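Local structure of flagellar motor switch protein FliG (3HJL) at residues V17-S21 with N84-V88; T262-A266 with A308-V312. The protein probably forms part of the rotor-mounted switch complex of the bacterial flagellar motor, a complex involved in torque generation and in setting the direction of rotation. All coordinates share one frame; numbering follows the deposited sequence.

Contact 1 (V17-S21 with N84-V88); sequences VLLLS and NIKKV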
loop_
_atom_site.group_PDB
_atom_site.type_symbol
_atom_site.label_atom_id
_atom_site.label_comp_id
_atom_site.label_asym_id
_atom_site.label_seq_id
_atom_site.Cartn_x
_atom_site.Cartn_y
_atom_site.Cartn_z
ATOM N N VAL A 17 -39.253 -22.806 -0.305
ATOM C CA VAL A 17 -38.240 -22.220 0.568
ATOM C C VAL A 17 -38.709 -22.202 2.024
ATOM O O VAL A 17 -37.931 -22.522 2.918
ATOM C CB VAL A 17 -37.830 -20.799 0.109
ATOM C CG1 VAL A 17 -36.831 -20.191 1.086
ATOM C CG2 VAL A 17 -37.217 -20.843 -1.309
ATOM N N LEU A 18 -39.977 -21.844 2.250
ATOM C CA LEU A 18 -40.578 -21.879 3.590
ATOM C C LEU A 18 -40.501 -23.269 4.210
ATOM O O LEU A 18 -40.083 -23.413 5.366
ATOM C CB LEU A 18 -42.045 -21.425 3.562
ATOM C CG LEU A 18 -42.366 -19.931 3.499
ATOM C CD1 LEU A 18 -43.889 -19.722 3.353
ATOM C CD2 LEU A 18 -41.852 -19.207 4.752
ATOM N N LEU A 19 -40.891 -24.286 3.438
ATOM C CA LEU A 19 -40.842 -25.686 3.897
ATOM C C LEU A 19 -39.467 -26.041 4.489
ATOM O O LEU A 19 -39.375 -26.636 5.566
ATOM C CB LEU A 19 -41.178 -26.646 2.739
ATOM C CG LEU A 19 -41.224 -28.157 3.030
ATOM C CD1 LEU A 19 -42.381 -28.498 3.972
ATOM C CD2 LEU A 19 -41.330 -28.947 1.738
ATOM N N LEU A 20 -38.415 -25.628 3.794
ATOM C CA LEU A 20 -37.043 -25.920 4.200
ATOM C C LEU A 20 -36.451 -24.960 5.262
ATOM O O LEU A 20 -35.549 -25.355 5.990
ATOM C CB LEU A 20 -36.155 -25.925 2.955
ATOM C CG LEU A 20 -36.552 -26.957 1.891
ATOM C CD1 LEU A 20 -35.924 -26.611 0.561
ATOM C CD2 LEU A 20 -36.166 -28.358 2.346
ATOM N N SER A 21 -36.980 -23.730 5.349
ATOM C CA SER A 21 -36.442 -22.657 6.214
ATOM C C SER A 21 -37.146 -22.474 7.565
ATOM O O SER A 21 -36.513 -22.055 8.528
ATOM C CB SER A 21 -36.486 -21.326 5.465
ATOM O OG SER A 21 -35.754 -21.402 4.248
ATOM N N ASN A 84 -31.112 -20.118 6.954
ATOM C CA ASN A 84 -31.684 -21.296 6.278
ATOM C C ASN A 84 -32.139 -20.991 4.849
ATOM O O ASN A 84 -31.933 -21.812 3.959
ATOM C CB ASN A 84 -32.844 -21.895 7.084
ATOM C CG ASN A 84 -32.391 -22.527 8.396
ATOM O OD1 ASN A 84 -31.199 -22.602 8.693
ATOM N ND2 ASN A 84 -33.347 -22.935 9.206
ATOM N N ILE A 85 -32.744 -19.818 4.638
ATOM C CA ILE A 85 -33.102 -19.354 3.284
ATOM C C ILE A 85 -31.840 -19.140 2.428
ATOM O O ILE A 85 -31.849 -19.438 1.236
ATOM C CB ILE A 85 -33.946 -18.040 3.299
ATOM C CG1 ILE A 85 -35.306 -18.268 3.961
ATOM C CG2 ILE A 85 -34.186 -17.520 1.864
ATOM C CD1 ILE A 85 -36.063 -17.015 4.165
ATOM N N LYS A 86 -30.753 -18.660 3.048
ATOM C CA LYS A 86 -29.465 -18.498 2.343
ATOM C C LYS A 86 -28.804 -19.820 1.926
ATOM O O LYS A 86 -27.981 -19.823 1.006
ATOM C CB LYS A 86 -28.476 -17.640 3.150
ATOM C CG LYS A 86 -28.812 -16.154 3.137
ATOM C CD LYS A 86 -27.738 -15.323 3.802
ATOM C CE LYS A 86 -27.920 -13.844 3.489
ATOM N NZ LYS A 86 -26.940 -12.978 4.214
ATOM N N LYS A 87 -29.149 -20.928 2.593
ATOM C CA LYS A 87 -28.660 -22.262 2.190
ATOM C C LYS A 87 -29.474 -22.831 1.021
ATOM O O LYS A 87 -28.933 -23.514 0.151
ATOM C CB LYS A 87 -28.700 -23.264 3.358
ATOM C CG LYS A 87 -28.031 -22.824 4.680
ATOM C CD LYS A 87 -26.713 -22.047 4.509
ATOM C CE LYS A 87 -25.609 -22.885 3.852
ATOM N NZ LYS A 87 -24.297 -22.163 3.840
ATOM N N VAL A 88 -30.772 -22.544 1.013
ATOM C CA VAL A 88 -31.684 -23.043 -0.006
ATOM C C VAL A 88 -31.436 -22.372 -1.359
ATOM O O VAL A 88 -31.221 -23.052 -2.361
ATOM C CB VAL A 88 -33.166 -22.797 0.414
ATOM C CG1 VAL A 88 -34.128 -23.261 -0.676
ATOM C CG2 VAL A 88 -33.470 -23.492 1.736
#

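Contact 2 (T262-A266 with A308-V312); sequences TLMIA and AQRQV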
loop_
_atom_site.group_PDB
_atom_site.type_symbol
_atom_site.label_atom_id
_atom_site.label_comp_id
_atom_site.label_asym_id
_atom_site.label_seq_id
_atom_site.Cartn_x
_atom_site.Cartn_y
_atom_site.Cartn_z
ATOM N N THR A 262 19.028 38.550 -0.535
ATOM C CA THR A 262 18.998 37.120 -0.889
ATOM C C THR A 262 20.397 36.508 -0.843
ATOM O O THR A 262 20.586 35.440 -0.256
ATOM C CB THR A 262 18.401 36.891 -2.298
ATOM O OG1 THR A 262 17.088 37.460 -2.361
ATOM C CG2 THR A 262 18.327 35.399 -2.626
ATOM N N LEU A 263 21.373 37.201 -1.432
ATOM C CA LEU A 263 22.769 36.727 -1.435
ATOM C C LEU A 263 23.375 36.696 -0.022
ATOM O O LEU A 263 24.101 35.776 0.313
ATOM C CB LEU A 263 23.638 37.599 -2.356
ATOM C CG LEU A 263 25.065 37.093 -2.610
ATOM C CD1 LEU A 263 25.023 35.758 -3.338
ATOM C CD2 LEU A 263 25.901 38.105 -3.381
ATOM N N MET A 264 23.125 37.736 0.768
ATOM C CA MET A 264 23.591 37.782 2.158
ATOM C C MET A 264 23.103 36.584 2.955
ATOM O O MET A 264 23.896 35.912 3.617
ATOM C CB MET A 264 23.099 39.053 2.864
ATOM C CG MET A 264 23.973 40.272 2.634
ATOM S SD MET A 264 23.488 41.767 3.513
ATOM C CE MET A 264 22.763 41.118 4.999
ATOM N N ILE A 265 21.791 36.349 2.892
ATOM C CA ILE A 265 21.131 35.252 3.608
ATOM C C ILE A 265 21.659 33.890 3.153
ATOM O O ILE A 265 21.955 33.029 3.986
ATOM C CB ILE A 265 19.586 35.305 3.420
ATOM C CG1 ILE A 265 18.990 36.530 4.136
ATOM C CG2 ILE A 265 18.924 34.031 3.968
ATOM C CD1 ILE A 265 18.921 36.382 5.654
ATOM N N ALA A 266 21.776 33.715 1.833
ATOM C CA ALA A 266 22.350 32.502 1.227
ATOM C C ALA A 266 23.756 32.210 1.722
ATOM O O ALA A 266 24.115 31.045 1.934
ATOM C CB ALA A 266 22.370 32.626 -0.289
ATOM N N ALA A 308 17.123 31.031 0.029
ATOM C CA ALA A 308 17.970 32.012 -0.643
ATOM C C ALA A 308 19.057 31.320 -1.485
ATOM O O ALA A 308 19.368 31.776 -2.586
ATOM C CB ALA A 308 18.592 32.953 0.374
ATOM N N GLN A 309 19.620 30.223 -0.973
ATOM C CA GLN A 309 20.602 29.435 -1.733
ATOM C C GLN A 309 20.046 28.867 -3.045
ATOM O O GLN A 309 20.698 28.987 -4.088
ATOM C CB GLN A 309 21.208 28.314 -0.880
ATOM C CG GLN A 309 22.313 28.812 0.047
ATOM C CD GLN A 309 23.022 27.711 0.786
ATOM O OE1 GLN A 309 22.756 26.532 0.577
ATOM N NE2 GLN A 309 23.954 28.091 1.647
ATOM N N ARG A 310 18.840 28.288 -3.003
ATOM C CA ARG A 310 18.196 27.790 -4.234
ATOM C C ARG A 310 17.794 28.919 -5.186
ATOM O O ARG A 310 17.760 28.709 -6.396
ATOM C CB ARG A 310 17.002 26.861 -3.946
ATOM C CG ARG A 310 15.775 27.501 -3.307
ATOM C CD ARG A 310 14.632 26.488 -3.161
ATOM N NE ARG A 310 14.937 25.448 -2.161
ATOM C CZ ARG A 310 14.484 25.392 -0.896
ATOM N NH1 ARG A 310 13.637 26.302 -0.397
ATOM N NH2 ARG A 310 14.868 24.381 -0.114
ATOM N N GLN A 311 17.486 30.101 -4.639
ATOM C CA GLN A 311 17.174 31.284 -5.457
ATOM C C GLN A 311 18.397 31.749 -6.255
ATOM O O GLN A 311 18.283 32.092 -7.430
ATOM C CB GLN A 311 16.622 32.433 -4.598
ATOM C CG GLN A 311 15.134 32.291 -4.260
ATOM C CD GLN A 311 14.603 33.404 -3.358
ATOM O OE1 GLN A 311 15.365 34.203 -2.803
ATOM N NE2 GLN A 311 13.285 33.454 -3.206
ATOM N N VAL A 312 19.559 31.752 -5.610
ATOM C CA VAL A 312 20.824 32.063 -6.284
ATOM C C VAL A 312 21.109 31.017 -7.378
ATOM O O VAL A 312 21.532 31.369 -8.472
ATOM C CB VAL A 312 22.013 32.101 -5.274
ATOM C CG1 VAL A 312 23.346 32.280 -5.997
ATOM C CG2 VAL A 312 21.805 33.205 -4.233
#

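Contact 1 (V17-S21 with N84-V88)
S21 meets I85 and N84 where the last turns of helices 7-21 and 78-88 come together, whose local axes approach to 9.0 Å at 125°. The S21 hydroxyl turns back along its own helix: with OG beside the backbone N (chi1 -57°), it donates to V17 O at 2.8 Å, from above the carbonyl plane. The same OG lies against I85 CG1 at 3.2 Å. V17 CG1, anti to its backbone N, reaches both CG1 and CG2 of I85, the two side chains crossing at about a right angle, while V17 CG2 meets V88 CG1 at 4.0 Å. V88 pushes both methyls into the joint: CG2 lies 3.8 Å from L20 CB, and CG1 touches L20 CD1. N84 lays CB against S21 CB and gives a weak, fairly straight bond from ND2 to S21 O (3.4 Å, 164°), a loose polar link from the end of helix 7-21 to the neighbouring helix. This helix-helix joint belongs to the all-helical N-terminal domain. L49, in a loop, touches both valines; helix 54-70 packs A61 and L64 on I85, and helix 36-47 sets A46 against L20.

Contact 2 (T262-A266 with A308-V312)
The side-chain amide of Q309 points NE2 at A266 O, which lies 4° out of the amide plane. The bond is 3.0 Å from NE2 to O, nearly straight at 168°, and also lies in the plane of the A266 carbonyl, so amide and carbonyl are both well turned for it. Q309 gets there with an extended chain beyond CG, whose CG passes 3.8 Å from A266 CB. F240 touches the Q309 side chain from outside the two segments. The second flat group, the amide of Q311, presents its OE1 end to T262: OE1 lies 3.2 Å from T262 CG2, a contact with a methyl, and the two side chains cross at about a right angle. T262 turns that methyl across the gap, anti to the backbone N, while OG1 is hydrogen-bonded to OD2 of D259, three residues earlier. Between the two amides, A308 CB fits against the turn of helix 260-268, 3.2 Å from T262 O and 3.8 Å from I265 CG2. A266 CB faces it at 3.8 Å, and V312 CG2 extends the apolar patch to A266 CB and L263 CD1. The two alanines let the local helix axes approach to 8.3 Å at 121°. F290 of helix 284-296 packs on L263, and V300, in a loop, touches I265. Chemically, the joint is an alanine-centred apolar contact with one nearly straight polar tie at its side. That tie serves a carbonyl near the C-terminal end of helix 260-268, and a weak second bond from Q309 NE2 to G269 O lets one amide nitrogen bridge two carbonyls there, so the glutamine probably helps fix how this helix end meets helix 302-320.

Contact 1 closes before contact 2 opens along the chain, and they share no helix. The first joins helices 7-21 and 78-88 in the N-terminal domain, the second helices 260-268 and 302-320 in the C-terminal domain. Their centres are 78 Å apart on opposite sides of the chain's centre, and their nearest atoms are about 56 Å apart. The middle domain, which carries the EHPQR motif, comes between them in sequence. Each contact brings together helices distant in sequence within its own domain, so each is local to one end of an elongated, strand-free molecule. Neither contact joins the two ends directly; the chain between them does.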